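Local coordinates for protein putative polyketide synthase (Brevibacillus brevis, PDB 6HP2) that carries an O-methyltransferase domain, crystallised with S-adenosyl-L-homocysteine, within a trans-AT polyketide synthase multienzyme probably involved in making the antibiotic bacillaene, at residues A[48-53]-A[77-82]; A[114-119]-A[329-334]; A[123-128]-A[151-156]; A[233-238]-A[304-309]. One frame throughout, in Å; residues are numbered along the deposited sequence.

All four contacts belong to one methyltransferase domain. Interaction 3 is at the cofactor: two neighbouring parallel strands of the central sheet, joined by backbone bonds, run on into side chains and a backbone N-H that hold S-adenosyl-L-homocysteine. Interaction 4 reaches the far part of the same sheet, where a helix binds a strand almost wholly through side-chain-to-backbone bonds. Interactions 1 and 2 bring loops onto helices 70-88 and 108-116, and they touch each other, Gln334 NE2 lying 2.9 Å from Glu78 O. Interaction 1 is the most buried, mostly apolar with one bridging water; interaction 2 is partly buried and turns on a single tyrosine hydroxyl. Interactions 3 and 4 mix buried centres with exposed rims.

Interaction 1: residues A[48-53]-A[77-82]; sequences CPFERK and REKQVE
Cys48 and Pro49, in the loop that leads to helix 59-64, lie against one side of helix 70-88, the helix that also carries the cofactor-binding Arg84. Lys79 is the centre of the contact. Its CB packs on Cys48 CB at 3.8 Å, and CG, set beside the backbone N by a chi1 of -58°, reaches Phe50 CE1 at 4.0 Å. The lysine chain crosses the phenylalanine at about a right angle. It is bent at chi2, and CB, CG and CD all lie close to Pro49 O before the amine leads off from the loop. The next residue, Gln80, touches Cys48 CB with its CG at 3.7 Å; the amide beyond is held by Thr46 O, two residues before Cys48. Pro49 rests its CD on Lys79 O at 3.5 Å, while its CG comes near the carboxylate of Glu82. That carboxylate meets the loop through a water, which donates to Pro49 O at 2.5 Å and to Glu82 OE2 at 2.6 Å. Tyr316 OH, from helix 316-326, is a second partner of OE2. The direct contacts are thus van der Waals, mostly carbon on carbon, with the Phe50 ring and the Lys79 carbonyl taking part, whereas the polar link between these two segments is one water at the Glu82 end.

Interaction 2: residues A[114-119]-A[329-334]; sequences AELYPH and IPYPKQ
Tyr117 drives its hydroxyl into the loop at Pro330: OH donates to Pro330 O at 2.6 Å, tilted 24° from the carbonyl plane, with the oxygen lying at the edge of the phenol ring. This is the tight part of the contact. The same OH sits 3.5 Å from Pro330 CB, and Tyr331 CB reaches the edge of the Tyr117 ring. Phe93 stacks on that ring, and Leu116 CG covers part of a face from the neighbouring position in its own segment. Helix 108-116 follows the first strand of the methyltransferase sheet, and Tyr117 is the residue where the chain leaves helical geometry on the way to strand 121-126, so the late loop 329-334 is tied to the end of a helix of the Rossmann-like core. Tyr331 also serves this helix, its OH bonding to Asp109, while the cis-proline Pro332 lays CB over the centre of its ring. The looser side belongs to Leu116 and Lys333. Leu116 CD2 touches the edge of the Tyr331 ring at CD1, 4.1 Å away, and meets Lys333 CE at 3.8 Å, the two side chains crossing at about a right angle. Lys333 is solvent-exposed; its chain bends at chi2, and NZ makes just a weak 3.4 Å bond to Ile329 O.

Interaction 3: residues A[123-128]-A[151-156]; sequences HGFTIT and FNKDSS. With SAH (S-adenosyl-L-homocysteine), chain B.
Phe125 and Phe151 pair on adjacent parallel strands, 121-126 and 148-152, of a beta-alpha-beta unit in the Rossmann-like methyltransferase fold; the residues that follow the two strands form the adenosine part of the cofactor pocket. Phe151 N donates to Gly124 O at 2.7 Å and Phe151 O accepts from Thr126 N at 3.0 Å, two bonds of the parallel pairing. On the face of the sheet that carries Phe125 and Phe151 an aromatic cluster gathers: the edge of Phe151 points at the face of His123, planes at 88°, while Phe125 meets Phe151 obliquely and receives Lys153 CB over one face, 3.5 Å above its plane. Past the strands the segments hold S-adenosyl-L-homocysteine. Thr128 OG1 shares a 3.0 Å hydrogen bond with ribose O2', and Gln131, bonded to Thr126 OG1, also reaches the ligand. Ile127 lays CB and CG2 on the adenine, and sets CD1 alongside Asp154 CB. The base edge is read by the other segment. Ser155 N donates to adenine N1 over 2.9 Å in a bond straight to 174°. Adenine N6 in turn donates to Asp154 OD1 at 3.0 Å. A chi1 of 175° puts Asp154 CG anti to the backbone N; OD1 there also accepts from Ser156 N, an Asx turn, and from Ser156 OG, both from one face of the carboxylate. Three donors thus grip OD1. Together with the backbone N-H of Ser155, this offers an acceptor to N6 and a donor to N1, a pattern complementary to that edge of adenine.

Interaction 4: residues A[233-238]-A[304-309]; sequences LVIDEI and EWNASK
Asn306 points its amide across Val234 at about a right angle and grips the strand backbone twice. OD1 accepts from Ile235 N at 2.8 Å, and ND2 donates to Leu233 O at 3.3 Å in a bond straight to 178°, with that oxygen lying in the amide plane. A chi1 of -70° sets CG beside the backbone N, from where the amide reaches the strand. Trp305, one residue back on the helix, brings its ring edge to the carbonyl of Ile235: its indole NE1 donates to Ile235 O at 2.8 Å, coming from above the carbonyl plane although the oxygen lies in the plane of the ring. CD1 of the same indole touches Val234 CB. Ile235 and Lys309 slide past each other in opposite directions, with Ile235 CG2 on Lys309 CB at 3.7 Å, and the lysine carries on past Ile235 O until NZ donates to Asp236 O at 3.0 Å. A water links that amine to Asp236 OD1. Further along, Ile238 CG2 rests on Lys309 O. Leu228 of helix 221-230 packs on Asn306 and Ile235, and Ile225 on Ala307. Strand 233-235 and helix 304-309 run nearly side by side, 26° apart, with axes 7.2 Å from one another. Strand 233-240 pairs on one flank with strand 284-293, where Asp236 and Glu237 both face Lys290, a classic beta bulge in a mixed sheet backed by a helix.

Interaction 1: residues A[48-53]-A[77-82]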
# COMPACT_ATOMS: atom_id res chain seq x y z
N CYS A 48 -8.47 -0.45 -5.30
CA CYS A 48 -7.87 -0.03 -6.56
C CYS A 48 -8.63 1.19 -7.04
O CYS A 48 -9.80 1.38 -6.69
CB CYS A 48 -7.93 -1.14 -7.63
SG CYS A 48 -9.60 -1.56 -8.27
N PRO A 49 -7.99 2.05 -7.85
CA PRO A 49 -8.63 3.29 -8.30
C PRO A 49 -9.35 3.24 -9.64
O PRO A 49 -8.75 2.78 -10.60
CB PRO A 49 -7.43 4.20 -8.49
CG PRO A 49 -6.43 3.28 -9.07
CD PRO A 49 -6.58 2.03 -8.25
N PHE A 50 -10.64 3.60 -9.70
CA PHE A 50 -11.39 3.73 -10.94
C PHE A 50 -11.42 5.21 -11.32
O PHE A 50 -11.76 6.04 -10.48
CB PHE A 50 -12.82 3.25 -10.80
CG PHE A 50 -12.99 1.74 -10.96
CD1 PHE A 50 -11.93 0.90 -10.90
CD2 PHE A 50 -14.25 1.19 -11.13
CE1 PHE A 50 -12.09 -0.47 -11.05
CE2 PHE A 50 -14.41 -0.15 -11.23
CZ PHE A 50 -13.31 -0.99 -11.21
N GLU A 51 -11.14 5.53 -12.59
CA GLU A 51 -11.23 6.93 -13.06
C GLU A 51 -12.65 7.46 -12.98
O GLU A 51 -12.88 8.66 -12.73
CB GLU A 51 -10.71 7.05 -14.49
CG GLU A 51 -9.20 6.76 -14.63
CD GLU A 51 -8.68 7.01 -16.04
OE1 GLU A 51 -9.46 7.47 -16.91
OE2 GLU A 51 -7.49 6.74 -16.29
N ARG A 52 -13.63 6.56 -13.11
CA ARG A 52 -15.03 6.91 -13.04
C ARG A 52 -15.79 5.73 -12.46
O ARG A 52 -15.33 4.59 -12.49
CB ARG A 52 -15.61 7.24 -14.43
CG ARG A 52 -15.57 6.08 -15.40
CD ARG A 52 -15.32 6.52 -16.83
NE ARG A 52 -13.93 6.92 -17.09
CZ ARG A 52 -12.95 6.09 -17.41
NH1 ARG A 52 -13.18 4.79 -17.50
NH2 ARG A 52 -11.73 6.55 -17.63
N LYS A 53 -16.98 6.02 -11.95
CA LYS A 53 -17.91 4.95 -11.56
C LYS A 53 -18.38 4.18 -12.78
O LYS A 53 -18.68 4.76 -13.83
CB LYS A 53 -19.10 5.53 -10.81
CG LYS A 53 -18.69 6.20 -9.51
CD LYS A 53 -19.87 6.88 -8.83
CE LYS A 53 -19.46 7.47 -7.49
NZ LYS A 53 -18.35 8.47 -7.62
N ARG A 77 -7.53 -6.14 -11.53
CA ARG A 77 -6.10 -6.35 -11.41
C ARG A 77 -5.31 -5.29 -12.16
O ARG A 77 -4.26 -4.83 -11.69
CB ARG A 77 -5.75 -7.72 -11.94
CG ARG A 77 -4.30 -8.14 -11.59
CD ARG A 77 -3.99 -9.52 -12.18
NE ARG A 77 -2.85 -10.16 -11.53
CZ ARG A 77 -1.58 -9.85 -11.78
NH1 ARG A 77 -1.27 -8.90 -12.65
NH2 ARG A 77 -0.60 -10.49 -11.15
N GLU A 78 -5.76 -4.92 -13.35
CA GLU A 78 -5.09 -3.86 -14.09
C GLU A 78 -5.04 -2.55 -13.32
O GLU A 78 -4.07 -1.80 -13.46
CB GLU A 78 -5.79 -3.65 -15.46
CG GLU A 78 -5.65 -4.81 -16.42
CD GLU A 78 -6.41 -4.58 -17.72
OE1 GLU A 78 -7.25 -3.66 -17.78
OE2 GLU A 78 -6.16 -5.32 -18.69
N LYS A 79 -6.10 -2.21 -12.59
CA LYS A 79 -6.10 -0.99 -11.81
C LYS A 79 -5.22 -1.13 -10.59
O LYS A 79 -4.60 -0.15 -10.16
CB LYS A 79 -7.54 -0.62 -11.42
CG LYS A 79 -8.44 -0.43 -12.70
CD LYS A 79 -7.85 0.75 -13.51
CE LYS A 79 -8.83 1.23 -14.59
NZ LYS A 79 -8.71 0.46 -15.85
N GLN A 80 -5.16 -2.31 -10.01
CA GLN A 80 -4.20 -2.56 -8.93
C GLN A 80 -2.77 -2.39 -9.41
O GLN A 80 -1.93 -1.83 -8.70
CB GLN A 80 -4.41 -3.97 -8.37
CG GLN A 80 -5.73 -4.06 -7.62
CD GLN A 80 -6.02 -5.41 -7.13
OE1 GLN A 80 -5.92 -6.37 -7.89
NE2 GLN A 80 -6.35 -5.53 -5.85
N VAL A 81 -2.49 -2.88 -10.61
CA VAL A 81 -1.17 -2.67 -11.18
C VAL A 81 -0.95 -1.18 -11.46
O VAL A 81 0.14 -0.65 -11.23
CB VAL A 81 -1.03 -3.51 -12.46
CG1 VAL A 81 0.21 -3.07 -13.21
CG2 VAL A 81 -0.99 -5.06 -12.10
N GLU A 82 -1.93 -0.52 -12.04
CA GLU A 82 -1.75 0.89 -12.41
C GLU A 82 -1.37 1.71 -11.19
O GLU A 82 -0.46 2.54 -11.23
CB GLU A 82 -3.03 1.41 -13.03
CG GLU A 82 -2.99 2.95 -13.33
CD GLU A 82 -4.39 3.50 -13.57
OE1 GLU A 82 -4.82 3.41 -14.73
OE2 GLU A 82 -5.06 3.98 -12.59
O HOH W 1 -7.66 4.22 -12.38

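Interaction 2: residues A[114-119]-A[329-334]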
# COMPACT_ATOMS: atom_id res chain seq x y z
N ALA A 114 11.80 -9.16 -7.61
CA ALA A 114 12.96 -10.04 -7.75
C ALA A 114 13.01 -10.67 -9.13
O ALA A 114 14.09 -10.86 -9.72
CB ALA A 114 12.94 -11.12 -6.68
N GLU A 115 11.85 -11.03 -9.68
CA GLU A 115 11.84 -11.64 -11.01
C GLU A 115 12.23 -10.62 -12.06
O GLU A 115 13.03 -10.91 -12.96
CB GLU A 115 10.47 -12.21 -11.35
CG GLU A 115 10.16 -13.55 -10.81
CD GLU A 115 8.92 -14.14 -11.49
OE1 GLU A 115 9.02 -15.21 -12.11
OE2 GLU A 115 7.85 -13.51 -11.39
N LEU A 116 11.65 -9.42 -11.99
CA LEU A 116 11.91 -8.42 -13.02
C LEU A 116 13.32 -7.83 -12.93
O LEU A 116 13.86 -7.37 -13.95
CB LEU A 116 10.87 -7.30 -12.91
CG LEU A 116 10.72 -6.30 -14.04
CD1 LEU A 116 10.67 -6.96 -15.40
CD2 LEU A 116 9.45 -5.48 -13.79
N TYR A 117 13.93 -7.82 -11.74
CA TYR A 117 15.22 -7.16 -11.49
C TYR A 117 16.10 -8.19 -10.80
O TYR A 117 16.26 -8.18 -9.57
CB TYR A 117 15.05 -5.87 -10.66
CG TYR A 117 14.31 -4.82 -11.43
CD1 TYR A 117 14.92 -4.16 -12.50
CD2 TYR A 117 12.98 -4.48 -11.13
CE1 TYR A 117 14.23 -3.21 -13.26
CE2 TYR A 117 12.29 -3.56 -11.87
CZ TYR A 117 12.89 -2.91 -12.90
OH TYR A 117 12.23 -1.96 -13.63
N PRO A 118 16.69 -9.11 -11.58
CA PRO A 118 17.41 -10.23 -10.97
C PRO A 118 18.57 -9.83 -10.09
O PRO A 118 19.04 -10.70 -9.34
CB PRO A 118 17.89 -11.04 -12.18
CG PRO A 118 16.93 -10.75 -13.22
CD PRO A 118 16.50 -9.31 -13.03
N HIS A 119 19.07 -8.59 -10.15
CA HIS A 119 20.14 -8.16 -9.25
C HIS A 119 19.65 -7.80 -7.85
O HIS A 119 20.46 -7.64 -6.93
CB HIS A 119 20.89 -6.96 -9.85
CG HIS A 119 20.09 -5.68 -9.82
ND1 HIS A 119 19.19 -5.33 -10.81
CD2 HIS A 119 20.08 -4.66 -8.94
CE1 HIS A 119 18.63 -4.17 -10.51
NE2 HIS A 119 19.16 -3.74 -9.39
N ILE A 329 8.00 3.74 -16.58
CA ILE A 329 7.09 2.96 -15.73
C ILE A 329 7.88 1.72 -15.37
O ILE A 329 7.75 0.70 -16.04
CB ILE A 329 5.78 2.59 -16.44
CG1 ILE A 329 5.05 3.83 -16.89
CG2 ILE A 329 4.82 1.81 -15.45
CD1 ILE A 329 3.82 3.59 -17.77
N PRO A 330 8.73 1.74 -14.35
CA PRO A 330 9.66 0.60 -14.15
C PRO A 330 9.05 -0.62 -13.45
O PRO A 330 9.66 -1.71 -13.49
CB PRO A 330 10.77 1.20 -13.25
CG PRO A 330 10.07 2.32 -12.51
CD PRO A 330 9.05 2.89 -13.51
N TYR A 331 7.92 -0.48 -12.79
CA TYR A 331 7.40 -1.58 -11.97
C TYR A 331 6.01 -1.25 -11.47
O TYR A 331 5.79 -0.13 -11.06
CB TYR A 331 8.31 -1.82 -10.74
CG TYR A 331 7.71 -2.94 -9.92
CD1 TYR A 331 7.90 -4.26 -10.25
CD2 TYR A 331 6.92 -2.63 -8.84
CE1 TYR A 331 7.27 -5.27 -9.51
CE2 TYR A 331 6.27 -3.60 -8.11
CZ TYR A 331 6.44 -4.92 -8.45
OH TYR A 331 5.79 -5.86 -7.73
N PRO A 332 5.05 -2.18 -11.48
CA PRO A 332 5.09 -3.50 -12.12
C PRO A 332 4.83 -3.35 -13.60
O PRO A 332 4.63 -2.24 -14.05
CB PRO A 332 3.95 -4.29 -11.45
CG PRO A 332 3.37 -3.40 -10.38
CD PRO A 332 3.81 -1.98 -10.69
N LYS A 333 4.80 -4.45 -14.33
CA LYS A 333 4.33 -4.51 -15.71
C LYS A 333 2.91 -5.08 -15.74
O LYS A 333 2.54 -5.90 -14.90
CB LYS A 333 5.26 -5.38 -16.57
CG LYS A 333 6.74 -5.04 -16.44
CD LYS A 333 7.06 -3.62 -16.92
CE LYS A 333 8.55 -3.28 -16.70
NZ LYS A 333 9.04 -2.07 -17.47
N GLN A 334 2.12 -4.66 -16.72
CA GLN A 334 0.78 -5.21 -16.89
C GLN A 334 0.88 -6.57 -17.56
O GLN A 334 1.75 -6.80 -18.39
CB GLN A 334 -0.09 -4.28 -17.72
CG GLN A 334 -0.43 -2.98 -17.03
CD GLN A 334 -1.62 -3.12 -16.07
OE1 GLN A 334 -2.11 -4.24 -15.79
NE2 GLN A 334 -2.05 -2.02 -15.55

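Interaction 3: residues A[123-128]-A[151-156]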
# COMPACT_ATOMS: atom_id res chain seq x y z
N HIS A 123 13.09 -8.79 0.68
CA HIS A 123 12.62 -9.36 1.93
C HIS A 123 11.17 -8.91 2.16
O HIS A 123 10.83 -7.76 1.87
CB HIS A 123 13.43 -8.87 3.13
CG HIS A 123 14.78 -9.48 3.25
ND1 HIS A 123 15.74 -8.99 4.12
CD2 HIS A 123 15.33 -10.56 2.63
CE1 HIS A 123 16.81 -9.75 4.04
NE2 HIS A 123 16.59 -10.71 3.15
N GLY A 124 10.33 -9.83 2.62
CA GLY A 124 8.99 -9.49 3.13
C GLY A 124 8.76 -9.94 4.56
O GLY A 124 9.29 -10.96 5.00
N PHE A 125 7.98 -9.13 5.29
CA PHE A 125 7.45 -9.47 6.59
C PHE A 125 5.93 -9.55 6.40
O PHE A 125 5.33 -8.64 5.80
CB PHE A 125 7.73 -8.44 7.67
CG PHE A 125 9.02 -8.58 8.41
CD1 PHE A 125 10.11 -9.24 7.87
CD2 PHE A 125 9.12 -8.08 9.71
CE1 PHE A 125 11.23 -9.36 8.56
CE2 PHE A 125 10.29 -8.20 10.41
CZ PHE A 125 11.34 -8.85 9.83
N THR A 126 5.31 -10.61 6.93
CA THR A 126 3.88 -10.63 7.12
C THR A 126 3.56 -11.31 8.43
O THR A 126 4.16 -12.32 8.79
CB THR A 126 3.13 -11.33 6.00
OG1 THR A 126 1.72 -11.33 6.33
CG2 THR A 126 3.63 -12.76 5.74
N ILE A 127 2.63 -10.72 9.19
CA ILE A 127 2.31 -11.27 10.51
C ILE A 127 1.39 -12.48 10.42
O ILE A 127 1.20 -13.17 11.43
CB ILE A 127 1.67 -10.18 11.39
CG1 ILE A 127 1.77 -10.58 12.85
CG2 ILE A 127 0.24 -9.89 10.94
CD1 ILE A 127 1.65 -9.43 13.78
N THR A 128 0.84 -12.76 9.25
CA THR A 128 -0.06 -13.90 9.03
C THR A 128 0.76 -15.10 8.57
O THR A 128 1.34 -15.10 7.48
CB THR A 128 -1.11 -13.53 7.98
OG1 THR A 128 -1.67 -12.23 8.29
CG2 THR A 128 -2.21 -14.58 7.90
N PHE A 151 9.29 -13.58 5.82
CA PHE A 151 9.37 -13.94 7.24
C PHE A 151 8.00 -13.71 7.90
O PHE A 151 7.34 -12.73 7.62
CB PHE A 151 10.41 -13.09 8.00
CG PHE A 151 11.77 -13.08 7.39
CD1 PHE A 151 12.10 -12.13 6.44
CD2 PHE A 151 12.73 -13.97 7.80
CE1 PHE A 151 13.36 -12.11 5.86
CE2 PHE A 151 14.01 -13.96 7.23
CZ PHE A 151 14.33 -13.00 6.27
N ASN A 152 7.56 -14.64 8.75
CA ASN A 152 6.33 -14.52 9.53
C ASN A 152 6.69 -13.73 10.78
O ASN A 152 7.07 -14.30 11.80
CB ASN A 152 5.78 -15.90 9.89
CG ASN A 152 4.47 -15.78 10.66
OD1 ASN A 152 3.74 -14.74 10.59
ND2 ASN A 152 4.20 -16.72 11.43
N LYS A 153 6.68 -12.40 10.70
CA LYS A 153 7.18 -11.56 11.77
C LYS A 153 6.32 -10.30 11.85
O LYS A 153 5.63 -9.93 10.89
CB LYS A 153 8.64 -11.12 11.55
CG LYS A 153 9.69 -12.25 11.67
CD LYS A 153 9.68 -12.93 12.99
CE LYS A 153 10.68 -14.09 13.03
NZ LYS A 153 10.57 -14.89 14.28
N ASP A 154 6.43 -9.61 12.97
CA ASP A 154 5.64 -8.42 13.31
C ASP A 154 6.55 -7.18 13.10
O ASP A 154 7.54 -7.00 13.81
CB ASP A 154 5.14 -8.54 14.74
CG ASP A 154 4.39 -7.30 15.23
OD1 ASP A 154 4.41 -6.21 14.60
OD2 ASP A 154 3.76 -7.41 16.29
N SER A 155 6.23 -6.38 12.09
CA SER A 155 7.08 -5.27 11.70
C SER A 155 7.12 -4.15 12.75
O SER A 155 7.95 -3.24 12.62
CB SER A 155 6.58 -4.70 10.39
OG SER A 155 6.60 -5.61 9.37
N SER A 156 6.28 -4.20 13.78
CA SER A 156 6.30 -3.24 14.87
C SER A 156 7.10 -3.72 16.06
O SER A 156 7.22 -2.99 17.05
CB SER A 156 4.85 -2.89 15.33
OG SER A 156 4.23 -3.95 16.02
N SAH B . 0.90 -5.25 0.74
CA SAH B . 0.12 -6.43 0.35
CB SAH B . -0.83 -6.87 1.46
CG SAH B . -1.66 -5.77 2.09
SD SAH B . -2.89 -6.47 3.24
C SAH B . -0.62 -6.09 -0.91
O SAH B . -1.34 -6.94 -1.46
OXT SAH B . -0.50 -4.98 -1.40
C5' SAH B . -2.06 -6.03 4.78
C4' SAH B . -0.79 -6.84 5.01
O4' SAH B . -0.11 -6.32 6.18
C3' SAH B . -1.11 -8.33 5.39
O3' SAH B . -0.15 -9.11 4.67
C2' SAH B . -0.88 -8.44 6.90
O2' SAH B . -0.47 -9.69 7.35
C1' SAH B . 0.22 -7.37 7.08
N9 SAH B . 0.39 -6.84 8.43
C8 SAH B . -0.53 -6.23 9.23
N7 SAH B . 0.07 -5.97 10.39
C5 SAH B . 1.37 -6.35 10.31
C6 SAH B . 2.44 -6.33 11.20
N6 SAH B . 2.38 -5.80 12.42
N1 SAH B . 3.65 -6.80 10.79
C2 SAH B . 3.80 -7.39 9.55
N3 SAH B . 2.73 -7.44 8.69
C4 SAH B . 1.54 -6.97 9.09

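Interaction 4: residues A[233-238]-A[304-309]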
# COMPACT_ATOMS: atom_id res chain seq x y z
N LEU A 233 11.94 11.31 8.70
CA LEU A 233 11.39 11.19 7.36
C LEU A 233 10.65 12.44 6.92
O LEU A 233 9.95 13.09 7.70
CB LEU A 233 10.45 9.98 7.31
CG LEU A 233 11.11 8.65 7.57
CD1 LEU A 233 10.06 7.49 7.80
CD2 LEU A 233 12.03 8.22 6.42
N VAL A 234 10.72 12.72 5.63
CA VAL A 234 9.95 13.79 5.04
C VAL A 234 9.27 13.28 3.80
O VAL A 234 9.74 12.35 3.15
CB VAL A 234 10.86 15.01 4.69
CG1 VAL A 234 11.36 15.58 5.99
CG2 VAL A 234 12.00 14.59 3.81
N ILE A 235 8.19 13.96 3.48
CA ILE A 235 7.37 13.66 2.33
C ILE A 235 7.98 14.28 1.10
O ILE A 235 8.01 15.51 0.99
CB ILE A 235 5.94 14.14 2.55
CG1 ILE A 235 5.31 13.41 3.71
CG2 ILE A 235 5.17 13.98 1.23
CD1 ILE A 235 4.02 14.12 4.24
N ASP A 236 8.38 13.44 0.14
CA ASP A 236 8.83 13.97 -1.13
C ASP A 236 7.64 14.20 -2.05
O ASP A 236 7.62 15.18 -2.83
CB ASP A 236 9.85 12.99 -1.76
CG ASP A 236 10.50 13.57 -3.01
OD1 ASP A 236 11.06 14.69 -2.91
OD2 ASP A 236 10.44 12.94 -4.06
N GLU A 237 6.65 13.31 -1.98
CA GLU A 237 5.46 13.36 -2.80
C GLU A 237 4.33 12.68 -2.06
O GLU A 237 4.54 11.64 -1.39
CB GLU A 237 5.72 12.67 -4.15
CG GLU A 237 4.63 12.91 -5.18
CD GLU A 237 5.04 12.52 -6.60
OE1 GLU A 237 6.22 12.19 -6.81
OE2 GLU A 237 4.19 12.54 -7.51
N ILE A 238 3.16 13.30 -2.08
CA ILE A 238 1.95 12.72 -1.48
C ILE A 238 0.84 12.88 -2.52
O ILE A 238 0.63 13.97 -3.06
CB ILE A 238 1.57 13.36 -0.13
CG1 ILE A 238 0.26 12.84 0.45
CG2 ILE A 238 1.50 14.94 -0.28
CD1 ILE A 238 0.39 11.52 1.11
N GLU A 304 7.62 21.25 9.19
CA GLU A 304 7.15 22.29 8.30
C GLU A 304 7.14 21.79 6.87
O GLU A 304 6.20 22.08 6.11
CB GLU A 304 8.02 23.56 8.44
CG GLU A 304 7.90 24.13 9.84
CD GLU A 304 8.77 25.36 10.05
OE1 GLU A 304 8.44 26.14 10.97
OE2 GLU A 304 9.77 25.51 9.30
N TRP A 305 8.14 20.99 6.50
CA TRP A 305 8.13 20.42 5.15
C TRP A 305 6.93 19.49 4.97
O TRP A 305 6.19 19.56 3.97
CB TRP A 305 9.42 19.66 4.93
CG TRP A 305 9.56 19.13 3.55
CD1 TRP A 305 9.13 17.94 3.08
CD2 TRP A 305 10.13 19.84 2.43
NE1 TRP A 305 9.44 17.83 1.75
CE2 TRP A 305 10.05 18.99 1.32
CE3 TRP A 305 10.70 21.11 2.27
CZ2 TRP A 305 10.52 19.37 0.05
CZ3 TRP A 305 11.17 21.48 1.01
CH2 TRP A 305 11.07 20.61 -0.08
N ASN A 306 6.73 18.60 5.92
CA ASN A 306 5.62 17.64 5.78
C ASN A 306 4.27 18.34 5.76
O ASN A 306 3.37 17.94 5.00
CB ASN A 306 5.72 16.62 6.89
CG ASN A 306 6.93 15.69 6.72
OD1 ASN A 306 7.51 15.56 5.63
ND2 ASN A 306 7.32 15.05 7.81
N ALA A 307 4.11 19.40 6.57
CA ALA A 307 2.84 20.09 6.62
C ALA A 307 2.54 20.75 5.28
O ALA A 307 1.40 20.77 4.83
CB ALA A 307 2.85 21.14 7.73
N SER A 308 3.57 21.31 4.64
CA SER A 308 3.41 21.95 3.34
C SER A 308 3.01 20.93 2.27
O SER A 308 2.16 21.20 1.41
CB SER A 308 4.75 22.64 2.95
OG SER A 308 4.70 23.15 1.65
N LYS A 309 3.66 19.77 2.26
CA LYS A 309 3.27 18.75 1.31
C LYS A 309 1.82 18.31 1.53
O LYS A 309 1.08 18.08 0.57
CB LYS A 309 4.20 17.54 1.44
CG LYS A 309 5.65 17.89 1.01
CD LYS A 309 5.71 17.95 -0.52
CE LYS A 309 7.12 18.33 -0.98
NZ LYS A 309 7.24 18.10 -2.44
O HOH W 2 10.00 17.61 -3.21